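Local structure of beta-glucanase (Bacteroides thetaiotaomicron, 6EUG) at residues N44-G49 and D338-K343; F60-P65 and M109-V114; G74-S79 and E89-A94; V124-L129 and M215-D220. The protein probably hydrolyses beta-1,3-galactosidic links of arabinogalactan through a C-terminal family 43 glycoside hydrolase domain, the part of the longer protein present in this chain. All coordinates share one frame; numbering follows the deposited sequence.

Contact 1: residues N44-G49 and D338-K343; sequences NAHGGG and DMWRPK
The carboxylate of Asp-338 meets the backbone of Gly-47 across this buried contact. OD1 accepts the Gly-47 N-H at 3.1 Å in a fairly straight bond, on its syn side and 30° out of the carboxylate plane; the same N-H leans weakly on Asp-338 OD2. Two waters also donate to Asp-338 OD1. One serves the Ala-45 carbonyl and the Gly-48 N-H together, donating to the first and accepting from the second. The other lies 2.7 Å from Asp-338 OD1 and is hydrogen-bonded to His-46 ND1 at 2.8 Å, in the plane of the imidazole. A short acid thus suits a corner where one backbone N-H and two waters need an acceptor, and glycine suits the positive phi (56°) at which Gly-47 turns. Trp-340 supplies the apolar part: its CZ3 lies 3.7 Å from His-46 CB, and one indole face carries Asp-338 CB. The indole N-H is satisfied by Gln-320, a residue of the glucoimidazole pocket. Joining the start of strand 48-53, in the first sheet, to the end of strand 332-339, in the last, is consistent with ring closure in a family 43 five-bladed beta-propeller; Tyr-350 of strand 349-357 packs on both His-46 and Asp-338.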
loop_
_atom_site.group_PDB
_atom_site.type_symbol
_atom_site.label_atom_id
_atom_site.label_comp_id
_atom_site.label_asym_id
_atom_site.label_seq_id
_atom_site.Cartn_x
_atom_site.Cartn_y
_atom_site.Cartn_z
ATOM N N ASN A 44 8.903 6.528 14.205
ATOM C CA ASN A 44 8.864 5.112 13.824
ATOM C C ASN A 44 7.488 4.797 13.217
ATOM O O ASN A 44 6.582 4.372 13.916
ATOM C CB ASN A 44 9.181 4.264 15.086
ATOM C CG ASN A 44 9.487 2.794 14.780
ATOM O OD1 ASN A 44 9.423 2.341 13.629
ATOM N ND2 ASN A 44 9.894 2.056 15.824
ATOM N N ALA A 45 7.354 5.034 11.894
ATOM C CA ALA A 45 6.096 4.917 11.158
ATOM C C ALA A 45 6.399 4.625 9.686
ATOM O O ALA A 45 6.157 5.452 8.790
ATOM C CB ALA A 45 5.256 6.171 11.275
ATOM N N HIS A 46 6.867 3.403 9.454
ATOM C CA HIS A 46 7.367 2.986 8.111
ATOM C C HIS A 46 6.224 2.362 7.252
ATOM O O HIS A 46 5.231 1.857 7.782
ATOM C CB HIS A 46 8.583 2.027 8.300
ATOM C CG HIS A 46 9.604 2.528 9.279
ATOM N ND1 HIS A 46 10.660 3.363 8.931
ATOM C CD2 HIS A 46 9.656 2.408 10.631
ATOM C CE1 HIS A 46 11.332 3.692 10.021
ATOM N NE2 HIS A 46 10.724 3.159 11.068
ATOM N N GLY A 47 6.360 2.382 5.928
ATOM C CA GLY A 47 5.301 1.892 5.050
ATOM C C GLY A 47 3.966 2.593 5.287
ATOM O O GLY A 47 2.900 1.972 5.191
ATOM N N GLY A 48 4.027 3.893 5.585
ATOM C CA GLY A 48 2.879 4.591 6.169
ATOM C C GLY A 48 1.937 5.277 5.192
ATOM O O GLY A 48 1.999 5.094 3.969
ATOM N N GLY A 49 1.005 6.000 5.776
ATOM C CA GLY A 49 0.087 6.896 5.060
ATOM C C GLY A 49 -0.560 7.871 6.029
ATOM O O GLY A 49 -0.420 7.696 7.244
ATOM N N ASP A 338 9.669 5.359 1.644
ATOM C CA ASP A 338 10.601 4.834 2.673
ATOM C C ASP A 338 12.006 4.691 2.092
ATOM O O ASP A 338 12.146 4.333 0.897
ATOM C CB ASP A 338 10.113 3.479 3.175
ATOM C CG ASP A 338 8.797 3.592 3.892
ATOM O OD1 ASP A 338 8.762 4.199 5.015
ATOM O OD2 ASP A 338 7.802 3.083 3.338
ATOM N N MET A 339 13.042 4.993 2.890
ATOM C CA MET A 339 14.432 4.686 2.526
ATOM C C MET A 339 14.921 3.556 3.458
ATOM O O MET A 339 15.338 3.820 4.593
ATOM C CB MET A 339 15.265 5.968 2.659
ATOM C CG MET A 339 16.648 5.954 2.046
ATOM S SD MET A 339 17.539 7.515 2.305
ATOM C CE MET A 339 16.300 8.611 1.861
ATOM N N TRP A 340 14.802 2.304 3.010
ATOM C CA TRP A 340 14.922 1.158 3.907
ATOM C C TRP A 340 16.390 0.879 4.267
ATOM O O TRP A 340 17.263 0.913 3.380
ATOM C CB TRP A 340 14.329 -0.115 3.289
ATOM C CG TRP A 340 12.846 -0.070 3.019
ATOM C CD1 TRP A 340 12.263 -0.049 1.807
ATOM C CD2 TRP A 340 11.790 -0.082 3.981
ATOM N NE1 TRP A 340 10.907 -0.041 1.939
ATOM C CE2 TRP A 340 10.587 -0.008 3.268
ATOM C CE3 TRP A 340 11.756 -0.058 5.387
ATOM C CZ2 TRP A 340 9.359 -0.025 3.885
ATOM C CZ3 TRP A 340 10.540 -0.087 6.021
ATOM C CH2 TRP A 340 9.337 -0.024 5.273
ATOM N N ARG A 341 16.627 0.589 5.554
ATOM C CA ARG A 341 17.940 0.115 6.065
ATOM C C ARG A 341 17.741 -1.280 6.649
ATOM O O ARG A 341 17.435 -1.435 7.836
ATOM C CB ARG A 341 18.488 1.060 7.126
ATOM C CG ARG A 341 18.858 2.395 6.536
ATOM C CD ARG A 341 19.588 3.268 7.520
ATOM N NE ARG A 341 20.044 4.491 6.857
ATOM C CZ ARG A 341 21.102 5.212 7.214
ATOM N NH1 ARG A 341 21.877 4.859 8.250
ATOM N NH2 ARG A 341 21.392 6.298 6.514
ATOM N N PRO A 342 17.854 -2.311 5.816
ATOM C CA PRO A 342 17.469 -3.678 6.281
ATOM C C PRO A 342 18.286 -4.223 7.478
ATOM O O PRO A 342 17.777 -5.040 8.240
ATOM C CB PRO A 342 17.666 -4.548 5.035
ATOM C CG PRO A 342 18.522 -3.751 4.116
ATOM C CD PRO A 342 18.301 -2.299 4.420
ATOM N N LYS A 343 19.520 -3.746 7.634
ATOM C CA LYS A 343 20.377 -4.130 8.760
ATOM C C LYS A 343 19.950 -3.460 10.112
ATOM O O LYS A 343 20.357 -3.922 11.176
ATOM C CB LYS A 343 21.847 -3.829 8.418
HETATM O O HOH W 1 6.544 5.778 5.854
HETATM O O HOH W 2 11.136 4.263 6.367
#

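Contact 2: residues F60-P65 and M109-V114; sequences FGEHRP and MERPKV. With GIM (glucoimidazole), chain B.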
loop_
_atom_site.group_PDB
_atom_site.type_symbol
_atom_site.label_atom_id
_atom_site.label_comp_id
_atom_site.label_asym_id
_atom_site.label_seq_id
_atom_site.Cartn_x
_atom_site.Cartn_y
_atom_site.Cartn_z
ATOM N N PHE A 60 -0.045 7.078 10.207
ATOM C CA PHE A 60 0.043 5.681 10.658
ATOM C C PHE A 60 1.159 4.940 9.951
ATOM O O PHE A 60 1.347 5.131 8.730
ATOM C CB PHE A 60 -1.283 4.948 10.411
ATOM C CG PHE A 60 -2.496 5.672 10.945
ATOM C CD1 PHE A 60 -3.150 6.672 10.191
ATOM C CD2 PHE A 60 -2.943 5.432 12.268
ATOM C CE1 PHE A 60 -4.249 7.357 10.711
ATOM C CE2 PHE A 60 -4.042 6.109 12.777
ATOM C CZ PHE A 60 -4.690 7.079 12.001
ATOM N N GLY A 61 1.881 4.057 10.671
ATOM C CA GLY A 61 2.907 3.237 10.012
ATOM C C GLY A 61 3.364 2.068 10.890
ATOM O O GLY A 61 2.943 1.929 12.067
ATOM N N GLU A 62 4.252 1.256 10.316
ATOM C CA GLU A 62 4.858 0.084 10.997
ATOM C C GLU A 62 5.808 0.549 12.103
ATOM O O GLU A 62 6.654 1.453 11.870
ATOM C CB GLU A 62 5.673 -0.714 9.999
ATOM C CG GLU A 62 4.926 -1.190 8.773
ATOM C CD GLU A 62 5.815 -1.431 7.559
ATOM O OE1 GLU A 62 5.255 -1.786 6.501
ATOM O OE2 GLU A 62 7.072 -1.291 7.669
ATOM N N HIS A 63 5.646 0.000 13.314
ATOM C CA HIS A 63 6.657 0.131 14.350
ATOM C C HIS A 63 7.716 -0.967 14.095
ATOM O O HIS A 63 7.420 -2.158 14.200
ATOM C CB HIS A 63 6.011 -0.006 15.743
ATOM C CG HIS A 63 6.953 0.164 16.870
ATOM N ND1 HIS A 63 7.971 -0.732 17.129
ATOM C CD2 HIS A 63 6.982 1.077 17.874
ATOM C CE1 HIS A 63 8.598 -0.357 18.231
ATOM N NE2 HIS A 63 8.042 0.750 18.684
ATOM N N ARG A 64 8.907 -0.556 13.663
ATOM C CA ARG A 64 9.966 -1.479 13.327
ATOM C C ARG A 64 10.989 -1.578 14.455
ATOM O O ARG A 64 11.276 -0.577 15.120
ATOM C CB ARG A 64 10.686 -1.093 12.015
ATOM C CG ARG A 64 9.867 -1.267 10.732
ATOM C CD ARG A 64 9.642 -2.724 10.359
ATOM N NE ARG A 64 8.977 -2.843 9.065
ATOM C CZ ARG A 64 8.985 -3.930 8.294
ATOM N NH1 ARG A 64 8.358 -3.910 7.125
ATOM N NH2 ARG A 64 9.649 -5.031 8.659
ATOM N N PRO A 65 11.628 -2.761 14.588
ATOM C CA PRO A 65 12.688 -2.995 15.553
ATOM C C PRO A 65 14.072 -2.483 15.071
ATOM O O PRO A 65 14.295 -2.307 13.861
ATOM C CB PRO A 65 12.650 -4.520 15.694
ATOM C CG PRO A 65 12.301 -5.016 14.371
ATOM C CD PRO A 65 11.276 -4.011 13.867
ATOM N N MET A 109 2.872 -7.328 10.444
ATOM C CA MET A 109 1.893 -6.290 10.155
ATOM C C MET A 109 2.609 -5.209 9.343
ATOM O O MET A 109 3.507 -4.536 9.872
ATOM C CB MET A 109 1.386 -5.717 11.478
ATOM C CG MET A 109 0.596 -6.710 12.324
ATOM S SD MET A 109 0.226 -5.935 13.893
ATOM C CE MET A 109 -1.518 -6.243 14.120
ATOM N N GLU A 110 2.226 -5.064 8.062
ATOM C CA GLU A 110 2.861 -4.125 7.111
ATOM C C GLU A 110 1.887 -3.223 6.336
ATOM O O GLU A 110 0.708 -3.560 6.133
ATOM C CB GLU A 110 3.756 -4.868 6.103
ATOM C CG GLU A 110 4.968 -5.514 6.763
ATOM C CD GLU A 110 5.881 -6.303 5.832
ATOM O OE1 GLU A 110 5.591 -6.428 4.606
ATOM O OE2 GLU A 110 6.901 -6.854 6.351
ATOM N N ARG A 111 2.406 -2.055 5.976
ATOM C CA ARG A 111 1.759 -1.135 5.055
ATOM C C ARG A 111 0.337 -0.749 5.453
ATOM O O ARG A 111 -0.567 -0.720 4.623
ATOM C CB ARG A 111 1.887 -1.642 3.603
ATOM C CG ARG A 111 3.320 -1.671 3.091
ATOM C CD ARG A 111 3.477 -1.951 1.587
ATOM N NE ARG A 111 4.901 -2.024 1.241
ATOM C CZ ARG A 111 5.709 -0.975 1.038
ATOM N NH1 ARG A 111 5.254 0.266 1.023
ATOM N NH2 ARG A 111 7.015 -1.163 0.783
ATOM N N PRO A 112 0.147 -0.342 6.733
ATOM C CA PRO A 112 -1.189 0.072 7.136
ATOM C C PRO A 112 -1.706 1.314 6.418
ATOM O O PRO A 112 -0.915 2.218 6.086
ATOM C CB PRO A 112 -1.003 0.408 8.623
ATOM C CG PRO A 112 0.417 0.937 8.675
ATOM C CD PRO A 112 1.166 0.025 7.732
ATOM N N LYS A 113 -3.013 1.385 6.246
ATOM C CA LYS A 113 -3.700 2.568 5.711
ATOM C C LYS A 113 -5.013 2.755 6.456
ATOM O O LYS A 113 -5.670 1.788 6.802
ATOM C CB LYS A 113 -3.975 2.453 4.201
ATOM C CG LYS A 113 -2.736 2.088 3.348
ATOM C CD LYS A 113 -1.771 3.266 3.250
ATOM C CE LYS A 113 -0.485 2.879 2.547
ATOM N NZ LYS A 113 0.355 1.916 3.371
ATOM N N VAL A 114 -5.382 4.013 6.670
ATOM C CA VAL A 114 -6.647 4.376 7.332
ATOM C C VAL A 114 -7.461 5.316 6.452
ATOM O O VAL A 114 -6.907 6.312 5.930
ATOM C CB VAL A 114 -6.401 5.033 8.737
ATOM C CG1 VAL A 114 -7.691 5.355 9.443
ATOM C CG2 VAL A 114 -5.571 4.105 9.626
HETATM C C1 GIM B . 8.858 -5.910 0.116
HETATM C C2 GIM B . 7.721 -5.055 0.523
HETATM N N10 GIM B . 9.735 -6.508 0.941
HETATM C C3 GIM B . 7.897 -4.625 1.991
HETATM C C4 GIM B . 8.334 -5.858 2.836
HETATM C C5 GIM B . 9.736 -6.328 2.419
HETATM C C6 GIM B . 10.183 -7.599 3.140
HETATM C C7 GIM B . 10.237 -7.068 -1.144
HETATM C C8 GIM B . 10.608 -7.218 0.177
HETATM N N1 GIM B . 9.156 -6.256 -1.162
HETATM O O3 GIM B . 6.663 -4.117 2.522
HETATM O O2 GIM B . 7.551 -4.011 -0.472
HETATM O O4 GIM B . 7.404 -6.969 2.767
HETATM O O6 GIM B . 9.408 -8.715 2.713
#
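Phe-60 presents a ring face to Val-114, whose CG2 sits 3.5 Å from the Phe-60 ring centroid and only 11° off the normal, a CH-pi contact between side chains that cross at about a right angle. Further along, Pro-112 directs its ring at the Gly-61 backbone, setting CG 3.6 Å from Gly-61 CA. The two strands run antiparallel but belong to adjacent sheets of the five-bladed beta-propeller expected of family 43, so side chains make the junction. Glu-62, extended beyond CG, crosses it: OE1 takes the Arg-111 N-H at 2.9 Å with its anti lone pair. Its OE2 is gripped side-on by Arg-64, whose NE and NH1 both arrive from one face, well above the carboxylate plane. The bend of Arg-64 at chi2 (-71°) also brings NH1 to Glu-110 OE2 at 3.4 Å, a weak, salt-bridged bond with the guanidinium and carboxylate planes 36° apart. Glu-110 OE2 has a second partner in Tyr-136, while its OE1 accepts from glucoimidazole O4 at 2.6 Å. Extended Arg-111 reaches the same ligand, NH2 lying 3.2 Å from glucoimidazole O2 and NE bonding weakly to O3.

Contact 3: residues G74-S79 and E89-A94; sequences GINCYS and EGIALA
Ile-75 and Leu-93 pair through a nearly straight backbone bond, Ile-75 N to Leu-93 O at 2.9 Å, in an antiparallel hairpin of strands 74-80 and 87-94. The returning bond is split: Ile-75 O accepts from Ala-92 N at 2.8 Å and, weakly, from Leu-93 N. Two residues thus face one, a classic beta bulge. Toward the other end Cys-77 O takes the Glu-89 N-H. Glycine is well placed at Gly-74, where a side chain would collide with Leu-93 O, and at Gly-90, whose backbone angles would press one against the preceding carbonyl.

Side-chain polarity lies at the far end and on one face. Ser-79 OG donates to the anti lone pair of Glu-89 OE2 at 2.6 Å; the glutamate chain, bent at chi2 (-82°), carries its carboxylate along the hairpin to Ser-79. Asn-76 OD1 receives a water that also donates to Cys-77 O and accepts from Gly-90 N, while its ND2 is bound by Asn-44 O. The Ile-91 side chain crosses that of Asn-76 at about a right angle, its CD1 touching OD1.

Apolar contacts are modest. Ile-75 CB and Leu-93 CB stand 4.2 Å apart, and Cys-77 CB meets Ala-92 CB at 4.1 Å. The pairing therefore rests chiefly on backbone polarity, while the Ile-75 and Leu-93 side chains are left to pack on Met-109 and Met-125 of the next sheet.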
loop_
_atom_site.group_PDB
_atom_site.type_symbol
_atom_site.label_atom_id
_atom_site.label_comp_id
_atom_site.label_asym_id
_atom_site.label_seq_id
_atom_site.Cartn_x
_atom_site.Cartn_y
_atom_site.Cartn_z
ATOM N N GLY A 74 3.184 -3.495 16.721
ATOM C CA GLY A 74 2.019 -3.226 15.834
ATOM C C GLY A 74 2.157 -1.954 15.010
ATOM O O GLY A 74 3.241 -1.679 14.422
ATOM N N ILE A 75 1.038 -1.231 14.891
ATOM C CA ILE A 75 0.920 -0.039 14.045
ATOM C C ILE A 75 0.945 1.226 14.915
ATOM O O ILE A 75 0.081 1.404 15.806
ATOM C CB ILE A 75 -0.387 -0.098 13.225
ATOM C CG1 ILE A 75 -0.471 -1.382 12.345
ATOM C CG2 ILE A 75 -0.586 1.187 12.413
ATOM C CD1 ILE A 75 0.739 -1.643 11.437
ATOM N N ASN A 76 1.915 2.094 14.646
ATOM C CA ASN A 76 2.167 3.337 15.413
ATOM C C ASN A 76 1.403 4.503 14.789
ATOM O O ASN A 76 1.082 4.450 13.589
ATOM C CB ASN A 76 3.695 3.613 15.388
ATOM C CG ASN A 76 4.261 4.172 16.685
ATOM O OD1 ASN A 76 3.574 4.305 17.702
ATOM N ND2 ASN A 76 5.566 4.454 16.664
ATOM N N CYS A 77 1.131 5.551 15.575
ATOM C CA CYS A 77 0.464 6.783 15.107
ATOM C C CYS A 77 1.118 8.070 15.656
ATOM O O CYS A 77 1.422 8.153 16.870
ATOM C CB CYS A 77 -0.991 6.765 15.536
ATOM S SG CYS A 77 -2.025 8.190 15.159
ATOM N N TYR A 78 1.259 9.061 14.772
ATOM C CA TYR A 78 1.719 10.439 15.106
ATOM C C TYR A 78 0.699 11.459 14.607
ATOM O O TYR A 78 0.043 11.222 13.578
ATOM C CB TYR A 78 3.103 10.719 14.497
ATOM C CG TYR A 78 4.214 9.799 15.033
ATOM C CD1 TYR A 78 4.380 8.502 14.555
ATOM C CD2 TYR A 78 5.036 10.196 16.075
ATOM C CE1 TYR A 78 5.379 7.658 15.039
ATOM C CE2 TYR A 78 6.030 9.355 16.593
ATOM C CZ TYR A 78 6.196 8.072 16.086
ATOM O OH TYR A 78 7.186 7.186 16.557
ATOM N N SER A 79 0.619 12.624 15.278
ATOM C CA SER A 79 -0.337 13.687 14.854
ATOM C C SER A 79 0.371 15.042 14.693
ATOM O O SER A 79 1.434 15.233 15.277
ATOM C CB SER A 79 -1.509 13.826 15.825
ATOM O OG SER A 79 -1.080 14.290 17.096
ATOM N N GLU A 89 1.263 9.586 19.386
ATOM C CA GLU A 89 -0.054 9.207 19.917
ATOM C C GLU A 89 -0.098 7.758 20.417
ATOM O O GLU A 89 -1.143 7.307 20.911
ATOM C CB GLU A 89 -1.151 9.408 18.855
ATOM C CG GLU A 89 -1.330 10.837 18.353
ATOM C CD GLU A 89 -2.180 11.702 19.254
ATOM O OE1 GLU A 89 -2.778 11.163 20.197
ATOM O OE2 GLU A 89 -2.255 12.939 19.028
ATOM N N GLY A 90 1.018 7.036 20.309
ATOM C CA GLY A 90 1.075 5.641 20.743
ATOM C C GLY A 90 0.667 4.667 19.662
ATOM O O GLY A 90 0.401 5.060 18.502
ATOM N N ILE A 91 0.620 3.402 20.061
ATOM C CA ILE A 91 0.275 2.284 19.179
ATOM C C ILE A 91 -1.237 2.255 18.970
ATOM O O ILE A 91 -1.992 2.079 19.926
ATOM C CB ILE A 91 0.753 0.944 19.772
ATOM C CG1 ILE A 91 2.300 0.914 19.824
ATOM C CG2 ILE A 91 0.187 -0.235 18.974
ATOM C CD1 ILE A 91 3.007 0.790 18.475
ATOM N N ALA A 92 -1.659 2.459 17.722
ATOM C CA ALA A 92 -3.075 2.543 17.313
ATOM C C ALA A 92 -3.693 1.158 17.156
ATOM O O ALA A 92 -4.857 0.959 17.487
ATOM C CB ALA A 92 -3.202 3.299 15.982
ATOM N N LEU A 93 -2.940 0.207 16.588
ATOM C CA LEU A 93 -3.392 -1.215 16.520
ATOM C C LEU A 93 -2.260 -2.079 17.048
ATOM O O LEU A 93 -1.223 -2.247 16.390
ATOM C CB LEU A 93 -3.753 -1.687 15.111
ATOM C CG LEU A 93 -4.252 -3.157 14.994
ATOM C CD1 LEU A 93 -5.603 -3.402 15.658
ATOM C CD2 LEU A 93 -4.345 -3.543 13.519
ATOM N N ALA A 94 -2.477 -2.609 18.251
ATOM C CA ALA A 94 -1.482 -3.434 18.943
ATOM C C ALA A 94 -1.550 -4.919 18.567
ATOM O O ALA A 94 -2.642 -5.480 18.368
ATOM C CB ALA A 94 -1.709 -3.305 20.445
HETATM O O HOH W 3 3.436 7.039 18.422
#

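Contact 4: residues V124-L129 and M215-D220; sequences VMWLHL and MTLFVD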
loop_
_atom_site.group_PDB
_atom_site.type_symbol
_atom_site.label_atom_id
_atom_site.label_comp_id
_atom_site.label_asym_id
_atom_site.label_seq_id
_atom_site.Cartn_x
_atom_site.Cartn_y
_atom_site.Cartn_z
ATOM N N VAL A 124 -11.494 3.269 9.492
ATOM C CA VAL A 124 -11.268 1.896 9.083
ATOM C C VAL A 124 -9.804 1.740 8.630
ATOM O O VAL A 124 -9.362 2.426 7.686
ATOM C CB VAL A 124 -12.226 1.511 7.939
ATOM C CG1 VAL A 124 -12.014 0.050 7.546
ATOM C CG2 VAL A 124 -13.686 1.797 8.346
ATOM N N MET A 125 -9.081 0.842 9.305
ATOM C CA MET A 125 -7.678 0.464 8.983
ATOM C C MET A 125 -7.616 -0.876 8.244
ATOM O O MET A 125 -8.207 -1.870 8.690
ATOM C CB MET A 125 -6.841 0.357 10.262
ATOM C CG MET A 125 -5.340 0.207 10.035
ATOM S SD MET A 125 -4.412 -0.083 11.564
ATOM C CE MET A 125 -4.372 1.570 12.280
ATOM N N TRP A 126 -6.907 -0.891 7.106
ATOM C CA TRP A 126 -6.555 -2.133 6.431
ATOM C C TRP A 126 -5.037 -2.254 6.464
ATOM O O TRP A 126 -4.319 -1.237 6.450
ATOM C CB TRP A 126 -7.060 -2.158 4.966
ATOM C CG TRP A 126 -8.577 -2.408 4.832
ATOM C CD1 TRP A 126 -9.561 -1.481 4.906
ATOM C CD2 TRP A 126 -9.231 -3.661 4.559
ATOM N NE1 TRP A 126 -10.782 -2.063 4.714
ATOM C CE2 TRP A 126 -10.615 -3.394 4.457
ATOM C CE3 TRP A 126 -8.783 -4.970 4.366
ATOM C CZ2 TRP A 126 -11.564 -4.400 4.233
ATOM C CZ3 TRP A 126 -9.720 -5.970 4.125
ATOM C CH2 TRP A 126 -11.104 -5.670 4.056
ATOM N N LEU A 127 -4.548 -3.489 6.519
ATOM C CA LEU A 127 -3.101 -3.742 6.530
ATOM C C LEU A 127 -2.781 -5.122 5.949
ATOM O O LEU A 127 -3.662 -5.976 5.874
ATOM C CB LEU A 127 -2.558 -3.567 7.951
ATOM C CG LEU A 127 -3.154 -4.538 8.973
ATOM C CD1 LEU A 127 -2.068 -5.039 9.898
ATOM C CD2 LEU A 127 -4.298 -3.940 9.783
ATOM N N HIS A 128 -1.510 -5.331 5.574
ATOM C CA HIS A 128 -0.967 -6.634 5.167
ATOM C C HIS A 128 -0.612 -7.426 6.412
ATOM O O HIS A 128 0.146 -6.956 7.220
ATOM C CB HIS A 128 0.275 -6.367 4.291
ATOM C CG HIS A 128 1.066 -7.586 3.886
ATOM N ND1 HIS A 128 2.348 -7.481 3.379
ATOM C CD2 HIS A 128 0.774 -8.915 3.904
ATOM C CE1 HIS A 128 2.819 -8.694 3.138
ATOM N NE2 HIS A 128 1.883 -9.580 3.438
ATOM N N LEU A 129 -1.223 -8.614 6.561
ATOM C CA LEU A 129 -0.970 -9.527 7.668
ATOM C C LEU A 129 -0.363 -10.848 7.181
ATOM O O LEU A 129 -0.847 -11.428 6.214
ATOM C CB LEU A 129 -2.284 -9.846 8.412
ATOM C CG LEU A 129 -2.194 -10.823 9.608
ATOM C CD1 LEU A 129 -1.388 -10.235 10.763
ATOM C CD2 LEU A 129 -3.591 -11.182 10.090
ATOM N N MET A 215 -0.081 -3.308 -0.273
ATOM C CA MET A 215 -1.439 -2.760 -0.492
ATOM C C MET A 215 -1.597 -1.283 -0.159
ATOM O O MET A 215 -0.784 -0.679 0.553
ATOM C CB MET A 215 -2.470 -3.572 0.322
ATOM C CG MET A 215 -2.227 -3.657 1.834
ATOM S SD MET A 215 -3.670 -3.571 2.924
ATOM C CE MET A 215 -4.010 -1.803 2.781
ATOM N N THR A 216 -2.692 -0.706 -0.689
ATOM C CA THR A 216 -3.157 0.574 -0.277
ATOM C C THR A 216 -4.681 0.662 -0.405
ATOM O O THR A 216 -5.350 -0.332 -0.763
ATOM C CB THR A 216 -2.426 1.705 -1.006
ATOM O OG1 THR A 216 -2.658 2.955 -0.335
ATOM C CG2 THR A 216 -2.840 1.812 -2.501
ATOM N N LEU A 217 -5.193 1.832 -0.032
ATOM C CA LEU A 217 -6.637 2.173 -0.081
ATOM C C LEU A 217 -6.853 3.481 -0.790
ATOM O O LEU A 217 -5.993 4.373 -0.721
ATOM C CB LEU A 217 -7.225 2.302 1.342
ATOM C CG LEU A 217 -7.179 1.088 2.278
ATOM C CD1 LEU A 217 -7.632 1.431 3.716
ATOM C CD2 LEU A 217 -7.995 -0.088 1.749
ATOM N N PHE A 218 -8.030 3.636 -1.405
ATOM C CA PHE A 218 -8.408 4.919 -2.013
ATOM C C PHE A 218 -9.908 5.142 -1.918
ATOM O O PHE A 218 -10.673 4.251 -2.289
ATOM C CB PHE A 218 -7.970 5.027 -3.493
ATOM C CG PHE A 218 -8.196 6.410 -4.086
ATOM C CD1 PHE A 218 -7.368 7.468 -3.740
ATOM C CD2 PHE A 218 -9.248 6.657 -4.939
ATOM C CE1 PHE A 218 -7.578 8.736 -4.247
ATOM C CE2 PHE A 218 -9.466 7.928 -5.458
ATOM C CZ PHE A 218 -8.635 8.972 -5.116
ATOM N N VAL A 219 -10.304 6.310 -1.394
ATOM C CA VAL A 219 -11.714 6.739 -1.385
ATOM C C VAL A 219 -12.000 7.658 -2.599
ATOM O O VAL A 219 -11.428 8.765 -2.741
ATOM C CB VAL A 219 -12.119 7.481 -0.080
ATOM C CG1 VAL A 219 -13.613 7.866 -0.132
ATOM C CG2 VAL A 219 -11.837 6.652 1.160
ATOM N N ASP A 220 -12.881 7.195 -3.456
ATOM C CA ASP A 220 -13.224 7.926 -4.688
ATOM C C ASP A 220 -14.278 9.020 -4.424
ATOM O O ASP A 220 -14.827 9.148 -3.306
ATOM C CB ASP A 220 -13.687 6.911 -5.737
ATOM C CG ASP A 220 -13.401 7.336 -7.179
ATOM O OD1 ASP A 220 -12.908 8.455 -7.446
ATOM O OD2 ASP A 220 -13.778 6.543 -8.062
#
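Apolar packing between two neighbouring sheets of the propeller brings Met-215 and Leu-217 of strand 215-219 against Trp-126, Leu-127 and His-128 of strand 122-130. The two short strand segments run nearly antiparallel, at 163°, yet their axes come no closer than 7.3 Å, too far for direct strand pairing, and side chains fill the interval. Leu-217 sets both methyls against the CG-CD1 side of the indole, crossing Trp-126 at about a right angle. Its CD1 lies 3.7 Å from Trp-126 CD1, and CD2 is 3.9 Å from Trp-126 CG. A branched leucine suits this place because its forked end can engage the CB and the pyrrole part of the tryptophan together. Met-215 works differently, following the backbone instead of a ring. With its CG between the backbone N and the carbonyl carbon (chi1 57°) and further bends at chi2 and chi3, the chain lays SD 3.5 Å from Leu-127 C. The terminal methyl CE then touches Trp-126 CB at 3.8 Å. Such a flexible, unbranched thioether can fit the uneven surface of a strand. The polar ends look elsewhere: Trp-126 NE1 is bonded to Tyr-246 O, and His-128 NE2 to Glu-130. The side chain of His-128 lies about 5 Å from the bound glucoimidazole, so the packing borders the pocket. Strand 108-117 adjoins both partners, pairing with strand 122-130 and sending Lys-113 onto Thr-216 and Leu-217, while strand 225-231 backs Met-215 through His-227 and Tyr-229.

Overall arrangement
From the N terminus, residues 44-49 open the widest loop, closed only when 338-343 returns some 290 residues later; contact 1 thereby joins the first sheet to the last, and the other three contacts nest inside it. Contact 2 opens next on strand 56-62 and closes at 109-114, tying the first sheet to the second. Within its loop lies contact 3, a hairpin completing the first sheet. Contact 4 begins after contact 2 has closed, in series with contacts 2 and 3, and ties the second sheet to the third. No loops cross. Strand 108-117 pairs with strand 122-130, linking contacts 2 and 4, while contacts 1 and 2 meet through His-46 and Glu-62.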